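PDB 6R3W: UPF0678 fatty acid-binding protein-like protein ERS007657_00996 from Mycobacterium tuberculosis, which binds one heme b in a ten-stranded beta-barrel and probably isomerises peroxynitrite to nitrate, helping to detoxify reactive nitrogen and oxygen species. Local coordinates for residues G17-G23 with E34-V40; E91-G95 with L108-G114; D137-L143 with L156-R162. All blocks are in the same frame, centred on the assembly; numbering follows the deposited sequence.

Contact 1: G17-G23 with E34-V40; sequences GSWAGRG and EYLEEVV. With HEM (protoporphyrin IX containing Fe), chain B.
Segments 17-23 and 34-40 form the first beta hairpin of the nitrobindin barrel. Residues 17-23 spell its GXWXGXG motif. The extended strands run antiparallel at 161°, with axes 4.5 Å apart at closest approach. E34 (chi1 p) comes first in the second segment. Its OE1 makes a salt bridge to R22 NH2 at 2.8 Å; the R22 side chain is extended. A water accepts from R22 NE (3.0 Å) and donates to G23 O and E34 OE1 (both 2.8 Å). Y35 forms a hydrogen-bonded pair with G23: G23 N to Y35 O is 2.8 Å, Y35 N to G23 O 3.1 Å. With chi1 p the Y35 ring lies over G23, whose CA is 4.0 Å from the ring centroid, a CH-pi contact. A CB there would clash with Y35 CZ. The other ring face meets the heme vinyl, with Y35 CE1 3.6 Å from HEM CBB. L36 pairs with R22, without hydrogen bonds, on the outward face; its CD2 is 3.9 Å from R22 CB. E37 N to G21 O and G21 N to E37 O are both 2.9 Å. The buried E37 carboxylate bonds to Y141 OH, as does Y35 OH. E38 faces A20 on the outer side. V39 pairs with W19: V39 N to W19 O is 2.9 Å and W19 N to V39 O 2.8 Å. The W19 indole (chi1 m) points into the barrel, and its NE1 bonds to L15 O. V40 faces S18 in a non-hydrogen-bonded pair, with V40 CG2 3.7 Å from S18 OG.

Contact 2: E91-G95 with L108-G114; sequences EIEVG and LSTRADG
This is the irregular part of a beta hairpin in the barrel wall, between strands 89-100 and 103-118. Residues 91-95 are extended. Strand pairing covers 108-109, then the chain leaves in a type I turn, S109 to A112. V94 and S109 form an antiparallel hydrogen-bonded pair: V94 N to S109 O is 2.9 Å and S109 N to V94 O 3.0 Å. G95 lies beside L108, CA to CA 4.1 Å, where a CB on G95 would clash with L108 CA. S109 OG (chi1 t) accepts from R111 N at 2.8 Å, an ST turn. The chain returns at G114, whose CA makes a CA-H...O contact with I92 O at 3.1 Å. Apolar contacts are modest: V94 CB to A112 CB is 4.5 Å, and E93 CG to T110 CG2 3.8 Å. E91 bonds to H85 and, like E93, makes a salt bridge to R130. R111 makes one to D129, which also bonds S109 OG. Backbone bonds thus join the segments; polar groups reach strands 125-135 and 78-85.

Contact 3: D137-L143 with L156-R162; sequences DELSYSL and LAAVLHR. With HEM (protoporphyrin IX containing Fe), chain B.
Here parts of antiparallel strands 138-147 and 153-162 pair in the heme-binding barrel; the axes of 138-143 and 156-162 run at 176°, 4.6 Å apart at closest approach. L139 pairs with L160, Y141 with A158 and L143 with L156 as hydrogen-bonded pairs. The non-hydrogen-bonded pairs E138-H161, S140-V159 and S142-A157 alternate with them. Each hydrogen-bonded pair is satisfied both ways. L139 N to L160 O is 2.8 Å and L160 N to L139 O 2.7 Å. Y141 N to A158 O and A158 N to Y141 O are both 3.1 Å. L143 N to L156 O is 2.9 Å and L156 N to L143 O 3.2 Å. At the far end R162 N donates to D137 O at 2.9 Å. There a salt bridge joins R162 NE to D137 OD1 at 2.8 Å, and R162 NH2 donates to P14 O and G136 O. On the outer face one water links E138 OE1 and H161 NE2, 2.8 Å from each. Y141 (chi1 p) turns its ring over A158, with Y141 CE2 3.6 Å from A158 CB; its OH is hydrogen-bonded to E37 OE1 and Y35 OH. Leucines join Y141 and A158 on the inner face: L139 CD2 to L160 CD1 and L143 CD1 to L156 CD1 are both 4.1 Å. L156 (chi1 m) also touches the porphyrin, its CD1 3.5 Å from HEM CHC. It follows H155, the predicted axial iron ligand. Strand 125-135 lies beside 138-147, where Y132 stacks on Y141. Strand 17-25 flanks 153-162 on its other edge, through backbone bonds such as V159 with R22.

In the fold
All three contacts lie in one antiparallel sheet of ten strands closed into a barrel. They come in series along the chain: contact 1, then contact 2, then contact 3. Contacts 1 and 3 share a side of the chain's centre, with their own centres about 8 Å apart. Strands 17-25 and 153-162 are neighbours, so the first and last strands meet there and close the barrel. The two contacts also touch inside it, and both reach the heme. Contact 2 lies across the barrel, its centre about 23 Å from that of contact 1 and 19 Å from that of contact 3. It touches neither, but the side chain of E91 is about 5 Å from the heme.

Contact 1: G17-G23 with E34-V40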
loop_
_atom_site.group_PDB
_atom_site.type_symbol
_atom_site.label_atom_id
_atom_site.label_comp_id
_atom_site.label_asym_id
_atom_site.label_seq_id
_atom_site.Cartn_x
_atom_site.Cartn_y
_atom_site.Cartn_z
ATOM N N GLY A 17 2.794 -3.845 -13.403
ATOM C CA GLY A 17 2.866 -2.661 -14.250
ATOM C C GLY A 17 2.872 -1.370 -13.453
ATOM O O GLY A 17 3.213 -1.383 -12.239
ATOM N N SER A 18 2.603 -0.281 -14.151
ATOM C CA SER A 18 2.727 1.090 -13.644
ATOM C C SER A 18 1.336 1.671 -13.472
ATOM O O SER A 18 0.470 1.428 -14.324
ATOM C CB SER A 18 3.552 1.926 -14.571
ATOM O OG SER A 18 4.912 1.513 -14.539
ATOM N N TRP A 19 1.144 2.382 -12.380
ATOM C CA TRP A 19 -0.146 2.947 -11.966
ATOM C C TRP A 19 0.063 4.414 -11.604
ATOM O O TRP A 19 1.063 4.712 -10.949
ATOM C CB TRP A 19 -0.707 2.159 -10.778
ATOM C CG TRP A 19 -0.932 0.705 -11.066
ATOM C CD1 TRP A 19 -0.026 -0.311 -10.956
ATOM C CD2 TRP A 19 -2.172 0.093 -11.438
ATOM N NE1 TRP A 19 -0.609 -1.506 -11.270
ATOM C CE2 TRP A 19 -1.929 -1.291 -11.586
ATOM C CE3 TRP A 19 -3.444 0.585 -11.716
ATOM C CZ2 TRP A 19 -2.943 -2.189 -11.928
ATOM C CZ3 TRP A 19 -4.442 -0.299 -12.052
ATOM C CH2 TRP A 19 -4.184 -1.658 -12.210
ATOM N N ALA A 20 -0.861 5.284 -11.996
ATOM C CA ALA A 20 -0.749 6.710 -11.643
ATOM C C ALA A 20 -2.131 7.248 -11.320
ATOM O O ALA A 20 -3.091 6.881 -11.996
ATOM C CB ALA A 20 -0.106 7.501 -12.764
ATOM N N GLY A 21 -2.208 8.138 -10.351
ATOM C CA GLY A 21 -3.462 8.806 -10.033
ATOM C C GLY A 21 -3.302 9.776 -8.903
ATOM O O GLY A 21 -2.270 10.476 -8.833
ATOM N N ARG A 22 -4.331 9.875 -8.083
ATOM C CA ARG A 22 -4.496 10.993 -7.152
ATOM C C ARG A 22 -5.276 10.508 -5.952
ATOM O O ARG A 22 -6.177 9.648 -6.103
ATOM C CB ARG A 22 -5.151 12.154 -7.892
ATOM C CG ARG A 22 -5.500 13.364 -7.036
ATOM C CD ARG A 22 -5.927 14.556 -7.896
ATOM N NE ARG A 22 -6.515 15.611 -7.084
ATOM C CZ ARG A 22 -6.961 16.767 -7.583
ATOM N NH1 ARG A 22 -6.767 17.032 -8.854
ATOM N NH2 ARG A 22 -7.579 17.642 -6.810
ATOM N N GLY A 23 -4.972 11.076 -4.796
ATOM C CA GLY A 23 -5.726 10.769 -3.588
ATOM C C GLY A 23 -5.745 11.917 -2.624
ATOM O O GLY A 23 -5.437 13.073 -3.011
ATOM N N GLU A 34 -4.016 16.730 -0.283
ATOM C CA GLU A 34 -4.164 15.814 -1.431
ATOM C C GLU A 34 -2.806 15.575 -2.086
ATOM O O GLU A 34 -1.861 16.325 -1.813
ATOM C CB GLU A 34 -5.233 16.337 -2.398
ATOM C CG GLU A 34 -5.015 17.759 -2.886
ATOM C CD GLU A 34 -6.159 18.267 -3.739
ATOM O OE1 GLU A 34 -7.031 17.438 -4.115
ATOM O OE2 GLU A 34 -6.113 19.431 -4.136
ATOM N N TYR A 35 -2.750 14.587 -2.957
ATOM C CA TYR A 35 -1.469 14.128 -3.521
ATOM C C TYR A 35 -1.703 13.451 -4.861
ATOM O O TYR A 35 -2.784 12.867 -5.090
ATOM C CB TYR A 35 -0.744 13.196 -2.537
ATOM C CG TYR A 35 -1.508 11.961 -2.138
ATOM C CD1 TYR A 35 -1.325 10.762 -2.796
ATOM C CD2 TYR A 35 -2.325 11.963 -1.018
ATOM C CE1 TYR A 35 -1.971 9.605 -2.381
ATOM C CE2 TYR A 35 -3.000 10.821 -0.603
ATOM C CZ TYR A 35 -2.805 9.630 -1.273
ATOM O OH TYR A 35 -3.431 8.488 -0.825
ATOM N N LEU A 36 -0.645 13.455 -5.674
ATOM C CA LEU A 36 -0.498 12.601 -6.862
ATOM C C LEU A 36 0.362 11.401 -6.484
ATOM O O LEU A 36 1.230 11.545 -5.604
ATOM C CB LEU A 36 0.143 13.400 -7.997
ATOM C CG LEU A 36 -0.600 14.662 -8.401
ATOM C CD1 LEU A 36 0.121 15.367 -9.543
ATOM C CD2 LEU A 36 -2.030 14.351 -8.779
ATOM N N GLU A 37 0.107 10.261 -7.106
ATOM C CA GLU A 37 0.746 8.995 -6.726
ATOM C C GLU A 37 1.144 8.237 -7.979
ATOM O O GLU A 37 0.306 8.110 -8.890
ATOM C CB GLU A 37 -0.194 8.175 -5.861
ATOM C CG GLU A 37 0.348 6.813 -5.480
ATOM C CD GLU A 37 -0.430 6.131 -4.379
ATOM O OE1 GLU A 37 -1.446 6.699 -3.932
ATOM O OE2 GLU A 37 -0.030 5.015 -3.987
ATOM N N GLU A 38 2.349 7.667 -7.953
ATOM C CA GLU A 38 2.858 6.731 -8.963
ATOM C C GLU A 38 3.289 5.457 -8.240
ATOM O O GLU A 38 4.080 5.554 -7.276
ATOM C CB GLU A 38 4.042 7.336 -9.722
ATOM C CG GLU A 38 3.722 8.623 -10.450
ATOM C CD GLU A 38 3.475 8.447 -11.936
ATOM O OE1 GLU A 38 3.679 7.320 -12.437
ATOM O OE2 GLU A 38 3.027 9.422 -12.581
ATOM N N VAL A 39 2.837 4.310 -8.739
ATOM C CA VAL A 39 3.160 2.982 -8.178
ATOM C C VAL A 39 3.686 2.079 -9.290
ATOM O O VAL A 39 3.180 2.148 -10.422
ATOM C CB VAL A 39 1.920 2.391 -7.512
ATOM C CG1 VAL A 39 1.992 0.884 -7.423
ATOM C CG2 VAL A 39 1.673 3.041 -6.160
ATOM N N VAL A 40 4.665 1.265 -8.963
ATOM C CA VAL A 40 5.107 0.183 -9.875
ATOM C C VAL A 40 5.091 -1.130 -9.116
ATOM O O VAL A 40 5.704 -1.212 -8.043
ATOM C CB VAL A 40 6.495 0.458 -10.477
ATOM C CG1 VAL A 40 6.910 -0.678 -11.387
ATOM C CG2 VAL A 40 6.552 1.778 -11.216
HETATM C CHA HEM B . 1.082 13.223 8.519
HETATM C CHB HEM B . 0.913 12.695 3.747
HETATM C CHC HEM B . 1.392 7.870 4.223
HETATM C CHD HEM B . 2.052 8.485 9.000
HETATM C C1A HEM B . 1.000 13.481 7.174
HETATM C C2A HEM B . 0.940 14.799 6.606
HETATM C C3A HEM B . 0.902 14.640 5.266
HETATM C C4A HEM B . 0.920 13.244 5.002
HETATM C CMA HEM B . 0.888 15.730 4.232
HETATM C CAA HEM B . 0.935 16.102 7.370
HETATM C CBA HEM B . 2.253 16.846 7.188
HETATM C CGA HEM B . 3.383 16.041 7.736
HETATM O O1A HEM B . 4.326 15.718 6.983
HETATM O O2A HEM B . 3.404 15.737 8.945
HETATM C C1B HEM B . 0.974 11.317 3.470
HETATM C C2B HEM B . 0.963 10.776 2.147
HETATM C C3B HEM B . 1.056 9.400 2.267
HETATM C C4B HEM B . 1.190 9.135 3.707
HETATM C CMB HEM B . 0.869 11.567 0.864
HETATM C CAB HEM B . 1.017 8.343 1.232
HETATM C CBB HEM B . 0.331 8.488 0.117
HETATM C C1C HEM B . 1.660 7.622 5.571
HETATM C C2C HEM B . 1.959 6.358 6.124
HETATM C C3C HEM B . 2.214 6.549 7.456
HETATM C C4C HEM B . 1.963 7.937 7.743
HETATM C CMC HEM B . 1.984 5.082 5.347
HETATM C CAC HEM B . 2.704 5.580 8.463
HETATM C CBC HEM B . 3.685 4.711 8.192
HETATM C C1D HEM B . 1.777 9.821 9.260
HETATM C C2D HEM B . 1.851 10.404 10.607
HETATM C C3D HEM B . 1.595 11.707 10.474
HETATM C C4D HEM B . 1.333 11.945 9.039
HETATM C CMD HEM B . 2.230 9.685 11.873
HETATM C CAD HEM B . 1.964 12.751 11.490
HETATM C CBD HEM B . 0.813 13.107 12.313
HETATM C CGD HEM B . 1.236 14.122 13.379
HETATM O O1D HEM B . 2.320 14.794 13.428
HETATM O O2D HEM B . 0.471 14.259 14.230
HETATM N NA HEM B . 1.010 12.545 6.151
HETATM N NB HEM B . 1.116 10.312 4.356
HETATM N NC HEM B . 1.627 8.563 6.566
HETATM N ND HEM B . 1.472 10.788 8.335
HETATM FE FE HEM B . 1.230 10.562 6.405
HETATM O O HOH W 1 4.026 4.666 -12.330
HETATM O O HOH W 2 -7.330 14.706 -4.378
HETATM O O HOH W 3 3.346 10.829 6.152
#

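Contact 2: E91-G95 with L108-G114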
loop_
_atom_site.group_PDB
_atom_site.type_symbol
_atom_site.label_atom_id
_atom_site.label_comp_id
_atom_site.label_asym_id
_atom_site.label_seq_id
_atom_site.Cartn_x
_atom_site.Cartn_y
_atom_site.Cartn_z
ATOM N N GLU A 91 7.038 -1.504 8.259
ATOM C CA GLU A 91 5.633 -1.986 8.300
ATOM C C GLU A 91 5.631 -3.415 7.741
ATOM O O GLU A 91 6.138 -3.625 6.628
ATOM C CB GLU A 91 4.743 -0.982 7.491
ATOM C CG GLU A 91 3.320 -1.412 7.209
ATOM C CD GLU A 91 2.557 -0.446 6.339
ATOM O OE1 GLU A 91 3.176 0.506 5.776
ATOM O OE2 GLU A 91 1.334 -0.696 6.104
ATOM N N ILE A 92 4.987 -4.351 8.436
ATOM C CA ILE A 92 4.557 -5.634 7.853
ATOM C C ILE A 92 3.062 -5.750 8.042
ATOM O O ILE A 92 2.592 -5.750 9.202
ATOM C CB ILE A 92 5.293 -6.829 8.443
ATOM C CG1 ILE A 92 6.805 -6.677 8.305
ATOM C CG2 ILE A 92 4.778 -8.097 7.779
ATOM C CD1 ILE A 92 7.605 -7.832 8.904
ATOM N N GLU A 93 2.319 -5.772 6.940
ATOM C CA GLU A 93 0.876 -6.016 7.017
ATOM C C GLU A 93 0.601 -7.414 6.511
ATOM O O GLU A 93 1.250 -7.859 5.543
ATOM C CB GLU A 93 0.105 -5.029 6.164
ATOM C CG GLU A 93 0.260 -3.596 6.593
ATOM C CD GLU A 93 -0.912 -2.708 6.241
ATOM O OE1 GLU A 93 -2.040 -3.260 6.033
ATOM O OE2 GLU A 93 -0.735 -1.468 6.362
ATOM N N VAL A 94 -0.289 -8.120 7.169
ATOM C CA VAL A 94 -0.633 -9.506 6.810
ATOM C C VAL A 94 -2.108 -9.534 6.454
ATOM O O VAL A 94 -2.902 -8.839 7.091
ATOM C CB VAL A 94 -0.269 -10.456 7.952
ATOM C CG1 VAL A 94 -0.568 -11.895 7.591
ATOM C CG2 VAL A 94 1.183 -10.300 8.366
ATOM N N GLY A 95 -2.482 -10.368 5.501
ATOM C CA GLY A 95 -3.910 -10.532 5.214
ATOM C C GLY A 95 -4.173 -11.485 4.094
ATOM O O GLY A 95 -3.425 -12.478 3.923
ATOM N N LEU A 108 -5.395 -6.163 4.325
ATOM C CA LEU A 108 -4.159 -6.392 5.102
ATOM C C LEU A 108 -4.170 -5.525 6.349
ATOM O O LEU A 108 -4.817 -4.477 6.351
ATOM C CB LEU A 108 -2.926 -6.052 4.276
ATOM C CG LEU A 108 -2.792 -6.732 2.929
ATOM C CD1 LEU A 108 -3.310 -5.836 1.841
ATOM C CD2 LEU A 108 -1.346 -7.126 2.701
ATOM N N SER A 109 -3.397 -5.921 7.339
ATOM C CA SER A 109 -3.247 -5.114 8.554
ATOM C C SER A 109 -1.967 -5.499 9.291
ATOM O O SER A 109 -1.646 -6.704 9.365
ATOM C CB SER A 109 -4.445 -5.303 9.465
ATOM O OG SER A 109 -4.304 -4.578 10.676
ATOM N N THR A 110 -1.327 -4.524 9.923
ATOM C CA THR A 110 -0.266 -4.824 10.912
ATOM C C THR A 110 -0.857 -5.597 12.090
ATOM O O THR A 110 -0.082 -6.199 12.829
ATOM C CB THR A 110 0.427 -3.543 11.398
ATOM O OG1 THR A 110 -0.524 -2.697 12.049
ATOM C CG2 THR A 110 1.081 -2.787 10.256
ATOM N N ARG A 111 -2.157 -5.467 12.321
ATOM C CA ARG A 111 -2.846 -6.017 13.511
ATOM C C ARG A 111 -3.083 -7.525 13.360
ATOM O O ARG A 111 -3.499 -8.150 14.342
ATOM C CB ARG A 111 -4.156 -5.264 13.754
ATOM C CG ARG A 111 -3.953 -3.755 13.907
ATOM C CD ARG A 111 -5.221 -2.994 14.238
ATOM N NE ARG A 111 -6.228 -3.121 13.200
ATOM C CZ ARG A 111 -7.387 -3.720 13.340
ATOM N NH1 ARG A 111 -7.713 -4.313 14.470
ATOM N NH2 ARG A 111 -8.245 -3.719 12.339
ATOM N N ALA A 112 -2.876 -8.082 12.166
ATOM C CA ALA A 112 -3.087 -9.523 11.889
ATOM C C ALA A 112 -1.742 -10.261 11.911
ATOM O O ALA A 112 -1.378 -10.897 10.911
ATOM C CB ALA A 112 -3.815 -9.701 10.573
ATOM N N ASP A 113 -1.001 -10.127 13.016
ATOM C CA ASP A 113 0.336 -10.747 13.200
ATOM C C ASP A 113 1.358 -10.073 12.289
ATOM O O ASP A 113 2.362 -10.715 11.945
ATOM C CB ASP A 113 0.281 -12.254 12.977
ATOM C CG ASP A 113 1.345 -13.037 13.739
ATOM O OD1 ASP A 113 1.960 -12.477 14.685
ATOM O OD2 ASP A 113 1.498 -14.213 13.420
ATOM N N GLY A 114 1.159 -8.795 12.005
ATOM C CA GLY A 114 2.162 -7.955 11.359
ATOM C C GLY A 114 2.977 -7.192 12.382
ATOM O O GLY A 114 3.102 -7.658 13.506
#

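Contact 3: D137-L143 with L156-R162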
loop_
_atom_site.group_PDB
_atom_site.type_symbol
_atom_site.label_atom_id
_atom_site.label_comp_id
_atom_site.label_asym_id
_atom_site.label_seq_id
_atom_site.Cartn_x
_atom_site.Cartn_y
_atom_site.Cartn_z
ATOM N N ASP A 137 -8.560 -1.828 -14.958
ATOM C CA ASP A 137 -7.433 -0.875 -15.054
ATOM C C ASP A 137 -7.525 0.201 -13.962
ATOM O O ASP A 137 -6.787 1.185 -14.061
ATOM C CB ASP A 137 -7.397 -0.211 -16.422
ATOM C CG ASP A 137 -6.968 -1.136 -17.543
ATOM O OD1 ASP A 137 -6.496 -2.263 -17.253
ATOM O OD2 ASP A 137 -7.137 -0.737 -18.707
ATOM N N GLU A 138 -8.312 -0.029 -12.917
ATOM C CA GLU A 138 -8.465 0.899 -11.776
ATOM C C GLU A 138 -7.935 0.222 -10.516
ATOM O O GLU A 138 -8.470 -0.830 -10.139
ATOM C CB GLU A 138 -9.932 1.282 -11.632
ATOM C CG GLU A 138 -10.209 2.256 -10.504
ATOM C CD GLU A 138 -11.663 2.278 -10.071
ATOM O OE1 GLU A 138 -12.373 3.185 -10.500
ATOM O OE2 GLU A 138 -12.119 1.256 -9.495
ATOM N N LEU A 139 -7.052 0.905 -9.807
ATOM C CA LEU A 139 -6.573 0.446 -8.487
ATOM C C LEU A 139 -6.979 1.476 -7.455
ATOM O O LEU A 139 -6.633 2.649 -7.628
ATOM C CB LEU A 139 -5.058 0.271 -8.521
ATOM C CG LEU A 139 -4.421 -0.272 -7.238
ATOM C CD1 LEU A 139 -3.052 -0.849 -7.552
ATOM C CD2 LEU A 139 -4.315 0.790 -6.147
ATOM N N SER A 140 -7.795 1.083 -6.489
ATOM C CA SER A 140 -8.182 2.025 -5.428
ATOM C C SER A 140 -7.800 1.465 -4.051
ATOM O O SER A 140 -7.781 0.245 -3.875
ATOM C CB SER A 140 -9.636 2.368 -5.532
ATOM O OG SER A 140 -10.451 1.225 -5.418
ATOM N N TYR A 141 -7.611 2.325 -3.090
ATOM C CA TYR A 141 -7.309 1.845 -1.740
ATOM C C TYR A 141 -7.753 2.871 -0.719
ATOM O O TYR A 141 -7.867 4.077 -1.009
ATOM C CB TYR A 141 -5.823 1.542 -1.583
ATOM C CG TYR A 141 -4.911 2.738 -1.611
ATOM C CD1 TYR A 141 -4.715 3.525 -0.486
ATOM C CD2 TYR A 141 -4.249 3.094 -2.778
ATOM C CE1 TYR A 141 -3.901 4.643 -0.521
ATOM C CE2 TYR A 141 -3.415 4.196 -2.831
ATOM C CZ TYR A 141 -3.242 4.979 -1.693
ATOM O OH TYR A 141 -2.433 6.071 -1.703
ATOM N N SER A 142 -7.893 2.374 0.493
ATOM C CA SER A 142 -7.912 3.208 1.706
ATOM C C SER A 142 -6.918 2.659 2.711
ATOM O O SER A 142 -6.701 1.424 2.759
ATOM C CB SER A 142 -9.295 3.334 2.295
ATOM O OG SER A 142 -9.703 2.136 2.928
ATOM N N LEU A 143 -6.325 3.564 3.469
ATOM C CA LEU A 143 -5.381 3.225 4.547
ATOM C C LEU A 143 -5.888 3.854 5.822
ATOM O O LEU A 143 -6.153 5.063 5.842
ATOM C CB LEU A 143 -3.963 3.682 4.181
ATOM C CG LEU A 143 -2.897 3.410 5.239
ATOM C CD1 LEU A 143 -1.547 3.181 4.576
ATOM C CD2 LEU A 143 -2.811 4.544 6.247
ATOM N N LEU A 156 -5.546 7.933 4.517
ATOM C CA LEU A 156 -5.377 8.096 3.054
ATOM C C LEU A 156 -6.509 7.388 2.325
ATOM O O LEU A 156 -6.897 6.285 2.745
ATOM C CB LEU A 156 -4.058 7.487 2.576
ATOM C CG LEU A 156 -2.791 7.898 3.309
ATOM C CD1 LEU A 156 -1.672 6.934 2.934
ATOM C CD2 LEU A 156 -2.394 9.338 2.997
ATOM N N ALA A 157 -6.746 7.830 1.103
ATOM C CA ALA A 157 -7.366 6.967 0.073
ATOM C C ALA A 157 -7.042 7.539 -1.300
ATOM O O ALA A 157 -6.929 8.764 -1.431
ATOM C CB ALA A 157 -8.845 6.853 0.302
ATOM N N ALA A 158 -6.911 6.676 -2.295
ATOM C CA ALA A 158 -6.542 7.145 -3.653
ATOM C C ALA A 158 -7.133 6.241 -4.708
ATOM O O ALA A 158 -7.528 5.100 -4.403
ATOM C CB ALA A 158 -5.042 7.210 -3.804
ATOM N N VAL A 159 -7.166 6.755 -5.917
ATOM C CA VAL A 159 -7.552 5.999 -7.119
ATOM C C VAL A 159 -6.462 6.176 -8.163
ATOM O O VAL A 159 -6.140 7.324 -8.524
ATOM C CB VAL A 159 -8.923 6.441 -7.662
ATOM C CG1 VAL A 159 -9.343 5.564 -8.847
ATOM C CG2 VAL A 159 -9.985 6.444 -6.583
ATOM N N LEU A 160 -5.922 5.067 -8.631
ATOM C CA LEU A 160 -4.850 5.037 -9.652
ATOM C C LEU A 160 -5.377 4.313 -10.884
ATOM O O LEU A 160 -6.271 3.453 -10.758
ATOM C CB LEU A 160 -3.603 4.320 -9.118
ATOM C CG LEU A 160 -3.162 4.637 -7.677
ATOM C CD1 LEU A 160 -1.893 3.881 -7.346
ATOM C CD2 LEU A 160 -2.947 6.130 -7.475
ATOM N N HIS A 161 -4.742 4.561 -12.015
ATOM C CA HIS A 161 -5.124 3.913 -13.278
ATOM C C HIS A 161 -3.893 3.311 -13.931
ATOM O O HIS A 161 -2.801 3.903 -13.867
ATOM C CB HIS A 161 -5.855 4.892 -14.200
ATOM C CG HIS A 161 -7.172 5.363 -13.644
ATOM N ND1 HIS A 161 -7.253 6.448 -12.794
ATOM C CD2 HIS A 161 -8.367 4.741 -13.555
ATOM C CE1 HIS A 161 -8.486 6.565 -12.352
ATOM N NE2 HIS A 161 -9.192 5.528 -12.809
ATOM N N ARG A 162 -4.088 2.164 -14.562
ATOM C CA ARG A 162 -2.999 1.442 -15.253
ATOM C C ARG A 162 -2.442 2.331 -16.372
ATOM O O ARG A 162 -3.228 2.808 -17.193
ATOM C CB ARG A 162 -3.526 0.121 -15.802
ATOM C CG ARG A 162 -2.439 -0.791 -16.341
ATOM C CD ARG A 162 -3.017 -2.006 -17.038
ATOM N NE ARG A 162 -3.926 -2.796 -16.194
ATOM C CZ ARG A 162 -3.545 -3.640 -15.236
ATOM N NH1 ARG A 162 -2.263 -3.890 -15.052
ATOM N NH2 ARG A 162 -4.454 -4.281 -14.516
HETATM C CHA HEM B . 1.082 13.223 8.519
HETATM C CHB HEM B . 0.913 12.695 3.747
HETATM C CHC HEM B . 1.392 7.870 4.223
HETATM C CHD HEM B . 2.052 8.485 9.000
HETATM C C1A HEM B . 1.000 13.481 7.174
HETATM C C2A HEM B . 0.940 14.799 6.606
HETATM C C3A HEM B . 0.902 14.640 5.266
HETATM C C4A HEM B . 0.920 13.244 5.002
HETATM C CMA HEM B . 0.888 15.730 4.232
HETATM C CAA HEM B . 0.935 16.102 7.370
HETATM C CBA HEM B . 2.253 16.846 7.188
HETATM C CGA HEM B . 3.383 16.041 7.736
HETATM O O1A HEM B . 4.326 15.718 6.983
HETATM O O2A HEM B . 3.404 15.737 8.945
HETATM C C1B HEM B . 0.974 11.317 3.470
HETATM C C2B HEM B . 0.963 10.776 2.147
HETATM C C3B HEM B . 1.056 9.400 2.267
HETATM C C4B HEM B . 1.190 9.135 3.707
HETATM C CMB HEM B . 0.869 11.567 0.864
HETATM C CAB HEM B . 1.017 8.343 1.232
HETATM C CBB HEM B . 0.331 8.488 0.117
HETATM C C1C HEM B . 1.660 7.622 5.571
HETATM C C2C HEM B . 1.959 6.358 6.124
HETATM C C3C HEM B . 2.214 6.549 7.456
HETATM C C4C HEM B . 1.963 7.937 7.743
HETATM C CMC HEM B . 1.984 5.082 5.347
HETATM C CAC HEM B . 2.704 5.580 8.463
HETATM C CBC HEM B . 3.685 4.711 8.192
HETATM C C1D HEM B . 1.777 9.821 9.260
HETATM C C2D HEM B . 1.851 10.404 10.607
HETATM C C3D HEM B . 1.595 11.707 10.474
HETATM C C4D HEM B . 1.333 11.945 9.039
HETATM C CMD HEM B . 2.230 9.685 11.873
HETATM C CAD HEM B . 1.964 12.751 11.490
HETATM C CBD HEM B . 0.813 13.107 12.313
HETATM C CGD HEM B . 1.236 14.122 13.379
HETATM O O1D HEM B . 2.320 14.794 13.428
HETATM O O2D HEM B . 0.471 14.259 14.230
HETATM N NA HEM B . 1.010 12.545 6.151
HETATM N NB HEM B . 1.116 10.312 4.356
HETATM N NC HEM B . 1.627 8.563 6.566
HETATM N ND HEM B . 1.472 10.788 8.335
HETATM FE FE HEM B . 1.230 10.562 6.405
HETATM O O HOH W 4 -11.863 5.499 -11.901
HETATM O O HOH W 3 3.346 10.829 6.152
#